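PDB 3ON3: Keto/oxoacid ferredoxin oxidoreductase, gamma subunit from Geobacter sulfurreducens, which probably serves as the gamma subunit of a 2-oxoacid:ferredoxin oxidoreductase, a complex that oxidatively decarboxylates 2-oxoacids and passes the electrons to ferredoxin. Local coordinates for residues 24-29 with 54-59; 113-118 with 175-180. All blocks are in the same frame, centred on the assembly; numbering follows the deposited sequence.

Contact 1 (24-29 with 54-59); sequences IMAEAA and SEVIIS
Two bends in the side chain of M25, a selenomethionine, at chi2 (-67°) and chi3 (-29°) carry its terminal methyl CE to I58, whose CD1 is brought to meet it by a nearly extended chi2. The contact is helix-on-sheet packing in an alpha/beta domain: residues 24-29, in the middle of helix 18-32, lie against strand 52-59 of the mixed sheet. The two short axes run almost parallel, 12° apart in direction and 8.5 Å apart at closest approach. Such a close fit goes with two small helix residues: A29 points at the strand, and A26 lies alongside V56, touching it with CA and CB.

No hydrogen bond passes between the segments; the contact is wholly apolar and buried. V56 divides its two methyls between neighbouring helix residues. CG2, anti to the backbone N, rests against A26 at 4.0 Å from its CA, while CG1 lies 4.2 Å from CB of M25. The side chain between V56 and I58 on the strand, that of I57, leaves from the other face of the sheet.

Strand 6-12 continues the apolar layer, since I8 and F10 touch both M25 and V56, and V140 of helix 131-143 also packs on M25. On a flank of the helix turned from the strand, the buried E27 forms a salt bridge with R158 and a hydrogen bond with Y43 of the second subunit, so helix 18-32 joins the sheet to the dimer contact.

The side chains of M25 and I58 cross at about a right angle. Further along the helix, CB of A29 rests against three carbons of I58, 3.8 Å from both CG1 and CD1 and 3.9 Å from CG2.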
loop_
_atom_site.group_PDB
_atom_site.type_symbol
_atom_site.label_atom_id
_atom_site.label_comp_id
_atom_site.label_asym_id
_atom_site.label_seq_id
_atom_site.Cartn_x
_atom_site.Cartn_y
_atom_site.Cartn_z
ATOM N N ILE B 24 -2.002 -4.745 5.211
ATOM C CA ILE B 24 -2.523 -5.861 5.994
ATOM C C ILE B 24 -3.316 -5.409 7.238
ATOM O O ILE B 24 -4.440 -5.872 7.474
ATOM C CB ILE B 24 -1.391 -6.814 6.396
ATOM C CG1 ILE B 24 -0.816 -7.490 5.151
ATOM C CG2 ILE B 24 -1.891 -7.851 7.390
ATOM C CD1 ILE B 24 0.416 -8.310 5.418
HETATM N N MSE B 25 -2.748 -4.483 8.009
HETATM C CA MSE B 25 -3.446 -3.942 9.177
HETATM C C MSE B 25 -4.762 -3.261 8.824
HETATM O O MSE B 25 -5.748 -3.417 9.545
HETATM C CB MSE B 25 -2.569 -2.948 9.951
HETATM C CG MSE B 25 -1.743 -3.549 11.060
HETATM SE SE MSE B 25 -2.755 -4.240 12.586
HETATM C CE MSE B 25 -4.287 -3.055 12.480
ATOM N N ALA B 26 -4.772 -2.482 7.737
ATOM C CA ALA B 26 -5.979 -1.784 7.306
ATOM C C ALA B 26 -7.096 -2.761 6.881
ATOM O O ALA B 26 -8.271 -2.562 7.211
ATOM C CB ALA B 26 -5.656 -0.769 6.162
ATOM N N GLU B 27 -6.722 -3.805 6.146
ATOM C CA GLU B 27 -7.679 -4.813 5.678
ATOM C C GLU B 27 -8.150 -5.760 6.802
ATOM O O GLU B 27 -9.276 -6.260 6.772
ATOM C CB GLU B 27 -7.103 -5.574 4.473
ATOM C CG GLU B 27 -6.993 -4.687 3.209
ATOM C CD GLU B 27 -6.139 -5.275 2.082
ATOM O OE1 GLU B 27 -5.510 -6.332 2.282
ATOM O OE2 GLU B 27 -6.090 -4.658 0.987
ATOM N N ALA B 28 -7.297 -5.978 7.805
ATOM C CA ALA B 28 -7.704 -6.758 8.970
ATOM C C ALA B 28 -8.849 -6.035 9.643
ATOM O O ALA B 28 -9.863 -6.632 9.961
ATOM C CB ALA B 28 -6.554 -6.941 9.936
ATOM N N ALA B 29 -8.690 -4.726 9.824
ATOM C CA ALA B 29 -9.702 -3.920 10.490
ATOM C C ALA B 29 -11.026 -3.838 9.734
ATOM O O ALA B 29 -12.089 -3.922 10.334
ATOM C CB ALA B 29 -9.168 -2.519 10.751
ATOM N N SER B 54 4.970 4.063 7.114
ATOM C CA SER B 54 3.630 3.996 6.555
ATOM C C SER B 54 2.654 4.106 7.730
ATOM O O SER B 54 3.001 3.779 8.870
ATOM C CB SER B 54 3.431 2.699 5.772
ATOM O OG SER B 54 3.041 1.637 6.631
ATOM N N GLU B 55 1.455 4.605 7.472
ATOM C CA GLU B 55 0.513 4.863 8.555
ATOM C C GLU B 55 -0.791 4.109 8.375
ATOM O O GLU B 55 -1.204 3.819 7.247
ATOM C CB GLU B 55 0.199 6.352 8.663
ATOM C CG GLU B 55 1.355 7.213 9.107
ATOM C CD GLU B 55 0.943 8.660 9.264
ATOM O OE1 GLU B 55 -0.279 8.931 9.212
ATOM O OE2 GLU B 55 1.831 9.521 9.440
ATOM N N VAL B 56 -1.435 3.791 9.491
ATOM C CA VAL B 56 -2.788 3.262 9.437
ATOM C C VAL B 56 -3.636 3.879 10.543
ATOM O O VAL B 56 -3.201 4.016 11.689
ATOM C CB VAL B 56 -2.839 1.695 9.449
ATOM C CG1 VAL B 56 -2.070 1.134 10.628
ATOM C CG2 VAL B 56 -4.294 1.195 9.462
ATOM N N ILE B 57 -4.842 4.274 10.175
ATOM C CA ILE B 57 -5.775 4.845 11.120
ATOM C C ILE B 57 -7.040 4.019 11.042
ATOM O O ILE B 57 -7.591 3.811 9.959
ATOM C CB ILE B 57 -6.110 6.313 10.792
ATOM C CG1 ILE B 57 -4.829 7.148 10.617
ATOM C CG2 ILE B 57 -7.012 6.896 11.876
ATOM C CD1 ILE B 57 -5.075 8.491 9.930
ATOM N N ILE B 58 -7.474 3.532 12.198
ATOM C CA ILE B 58 -8.617 2.635 12.296
ATOM C C ILE B 58 -9.636 3.271 13.214
ATOM O O ILE B 58 -9.283 3.972 14.161
ATOM C CB ILE B 58 -8.161 1.265 12.851
ATOM C CG1 ILE B 58 -7.262 0.562 11.827
ATOM C CG2 ILE B 58 -9.347 0.391 13.281
ATOM C CD1 ILE B 58 -6.389 -0.511 12.447
ATOM N N SER B 59 -10.908 3.043 12.936
ATOM C CA SER B 59 -11.936 3.581 13.805
ATOM C C SER B 59 -13.266 2.873 13.613
ATOM O O SER B 59 -13.561 2.340 12.528
ATOM C CB SER B 59 -12.087 5.081 13.577
ATOM O OG SER B 59 -12.994 5.631 14.504
#

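Contact 2 (113-118 with 175-180); sequences TAFNII and FEKALA
Helix 164-181, the C-terminal helix, packs here on strand 111-115, an outermost strand of the sheet, and on the turn that leads from it into helix 117-125. Its segment 175-180 meets the strand at 126°, with K177 and A178 laid against F115. The central interaction is a CH-pi contact: CB of K177 stands 3.8 Å from the centroid of the F115 ring, only 13° off the ring normal, while CG1 of I117 lies toward the rim of the opposite face. Beyond CG the lysine chain is extended and its direction crosses that of the phenylalanine side chain at about a right angle, and its CD is 3.8 Å from CD1 of F115. A178 adds its CB, 4.1 Å from CE2 of the ring, and its O lies 3.8 Å from CG2 of T113.

NZ of K177 reaches OD1 of N116 through a weak hydrogen bond of 3.4 Å, and a water that accepts from NZ at 2.7 Å donates to the same OD1. The ammonium is held mainly by helix 117-125, with a salt bridge to D124 and a hydrogen bond to T120. N116 centres an inverse gamma turn at the N-cap position, a compact strand-to-helix connection at the edge of an alpha/beta sheet.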
loop_
_atom_site.group_PDB
_atom_site.type_symbol
_atom_site.label_atom_id
_atom_site.label_comp_id
_atom_site.label_asym_id
_atom_site.label_seq_id
_atom_site.Cartn_x
_atom_site.Cartn_y
_atom_site.Cartn_z
ATOM N N THR B 113 8.097 -2.221 24.166
ATOM C CA THR B 113 8.421 -3.623 24.008
ATOM C C THR B 113 9.506 -3.764 22.972
ATOM O O THR B 113 9.455 -3.120 21.934
ATOM C CB THR B 113 7.205 -4.451 23.561
ATOM O OG1 THR B 113 6.193 -4.372 24.568
ATOM C CG2 THR B 113 7.603 -5.915 23.354
ATOM N N ALA B 114 10.486 -4.610 23.263
ATOM C CA ALA B 114 11.615 -4.794 22.367
ATOM C C ALA B 114 11.979 -6.264 22.258
ATOM O O ALA B 114 12.136 -6.940 23.266
ATOM C CB ALA B 114 12.823 -3.981 22.863
ATOM N N PHE B 115 12.096 -6.759 21.033
ATOM C CA PHE B 115 12.620 -8.101 20.821
ATOM C C PHE B 115 13.272 -8.211 19.471
ATOM O O PHE B 115 13.228 -7.270 18.679
ATOM C CB PHE B 115 11.572 -9.215 21.066
ATOM C CG PHE B 115 10.531 -9.379 19.976
ATOM C CD1 PHE B 115 10.722 -10.295 18.950
ATOM C CD2 PHE B 115 9.336 -8.671 20.021
ATOM C CE1 PHE B 115 9.755 -10.494 17.959
ATOM C CE2 PHE B 115 8.350 -8.852 19.037
ATOM C CZ PHE B 115 8.562 -9.767 17.997
ATOM N N ASN B 116 13.913 -9.349 19.235
ATOM C CA ASN B 116 14.665 -9.568 18.009
ATOM C C ASN B 116 13.766 -9.855 16.809
ATOM O O ASN B 116 13.812 -10.934 16.236
ATOM C CB ASN B 116 15.688 -10.692 18.207
ATOM C CG ASN B 116 15.046 -12.015 18.595
ATOM O OD1 ASN B 116 13.889 -12.069 19.031
ATOM N ND2 ASN B 116 15.801 -13.092 18.441
ATOM N N ILE B 117 12.959 -8.868 16.436
ATOM C CA ILE B 117 12.016 -8.994 15.323
ATOM C C ILE B 117 12.647 -9.516 14.040
ATOM O O ILE B 117 12.152 -10.461 13.421
ATOM C CB ILE B 117 11.354 -7.647 14.990
ATOM C CG1 ILE B 117 10.523 -7.150 16.177
ATOM C CG2 ILE B 117 10.471 -7.793 13.762
ATOM C CD1 ILE B 117 10.055 -5.690 16.073
ATOM N N ILE B 118 13.726 -8.873 13.626
ATOM C CA ILE B 118 14.356 -9.203 12.357
ATOM C C ILE B 118 14.956 -10.605 12.415
ATOM O O ILE B 118 14.854 -11.381 11.473
ATOM C CB ILE B 118 15.429 -8.148 11.968
ATOM C CG1 ILE B 118 14.775 -6.964 11.247
ATOM C CG2 ILE B 118 16.420 -8.745 11.014
ATOM C CD1 ILE B 118 14.946 -5.645 11.916
ATOM N N PHE B 175 3.534 -12.476 17.376
ATOM C CA PHE B 175 2.450 -12.424 18.343
ATOM C C PHE B 175 2.901 -12.938 19.701
ATOM O O PHE B 175 2.734 -12.261 20.712
ATOM C CB PHE B 175 1.288 -13.277 17.827
ATOM C CG PHE B 175 0.030 -13.166 18.631
ATOM C CD1 PHE B 175 -0.892 -12.160 18.360
ATOM C CD2 PHE B 175 -0.266 -14.106 19.610
ATOM C CE1 PHE B 175 -2.072 -12.074 19.068
ATOM C CE2 PHE B 175 -1.459 -14.035 20.325
ATOM C CZ PHE B 175 -2.363 -13.020 20.054
ATOM N N GLU B 176 3.489 -14.128 19.719
ATOM C CA GLU B 176 3.897 -14.757 20.970
ATOM C C GLU B 176 4.979 -13.942 21.687
ATOM O O GLU B 176 4.854 -13.653 22.877
ATOM C CB GLU B 176 4.446 -16.157 20.724
ATOM C CG GLU B 176 3.484 -17.146 20.129
ATOM C CD GLU B 176 4.166 -18.438 19.769
ATOM O OE1 GLU B 176 5.409 -18.442 19.649
ATOM O OE2 GLU B 176 3.461 -19.446 19.595
ATOM N N LYS B 177 6.041 -13.603 20.959
ATOM C CA LYS B 177 7.211 -12.939 21.546
ATOM C C LYS B 177 6.908 -11.539 22.075
ATOM O O LYS B 177 7.422 -11.155 23.118
ATOM C CB LYS B 177 8.377 -12.877 20.563
ATOM C CG LYS B 177 8.987 -14.219 20.208
ATOM C CD LYS B 177 10.320 -14.003 19.514
ATOM C CE LYS B 177 10.957 -15.295 19.074
ATOM N NZ LYS B 177 12.412 -15.087 18.803
ATOM N N ALA B 178 6.080 -10.779 21.369
ATOM C CA ALA B 178 5.657 -9.483 21.892
ATOM C C ALA B 178 4.972 -9.613 23.259
ATOM O O ALA B 178 5.219 -8.815 24.163
ATOM C CB ALA B 178 4.741 -8.786 20.923
ATOM N N LEU B 179 4.098 -10.608 23.398
ATOM C CA LEU B 179 3.378 -10.797 24.641
ATOM C C LEU B 179 4.373 -11.103 25.754
ATOM O O LEU B 179 4.267 -10.556 26.827
ATOM C CB LEU B 179 2.309 -11.900 24.516
ATOM C CG LEU B 179 1.114 -11.476 23.648
ATOM C CD1 LEU B 179 0.122 -12.629 23.436
ATOM C CD2 LEU B 179 0.400 -10.225 24.195
ATOM N N ALA B 180 5.359 -11.951 25.470
ATOM C CA ALA B 180 6.304 -12.382 26.487
ATOM C C ALA B 180 7.388 -11.330 26.761
ATOM O O ALA B 180 7.942 -11.291 27.849
ATOM C CB ALA B 180 6.922 -13.724 26.109
HETATM O O HOH W 1 13.671 -14.549 21.162
#

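In the fold
From the N terminus, the chain passes through strand 6-12 into helix 18-32, then forms strands 36-43 and 52-59; contact 1 closes this early loop by bringing the second of them back to the helix. Contact 2 opens only later, after strands 71-76 and 93-98 have been laid down, and closes a longer, entirely strand-free loop when helix 164-181 returns to strand 111-115. The two loops are therefore in series, neither enclosing nor crossing the other. Their centres lie 20 Å apart on opposite sides of the chain's centre, yet both reach the same sheet, and helix 131-143 touches residues of each.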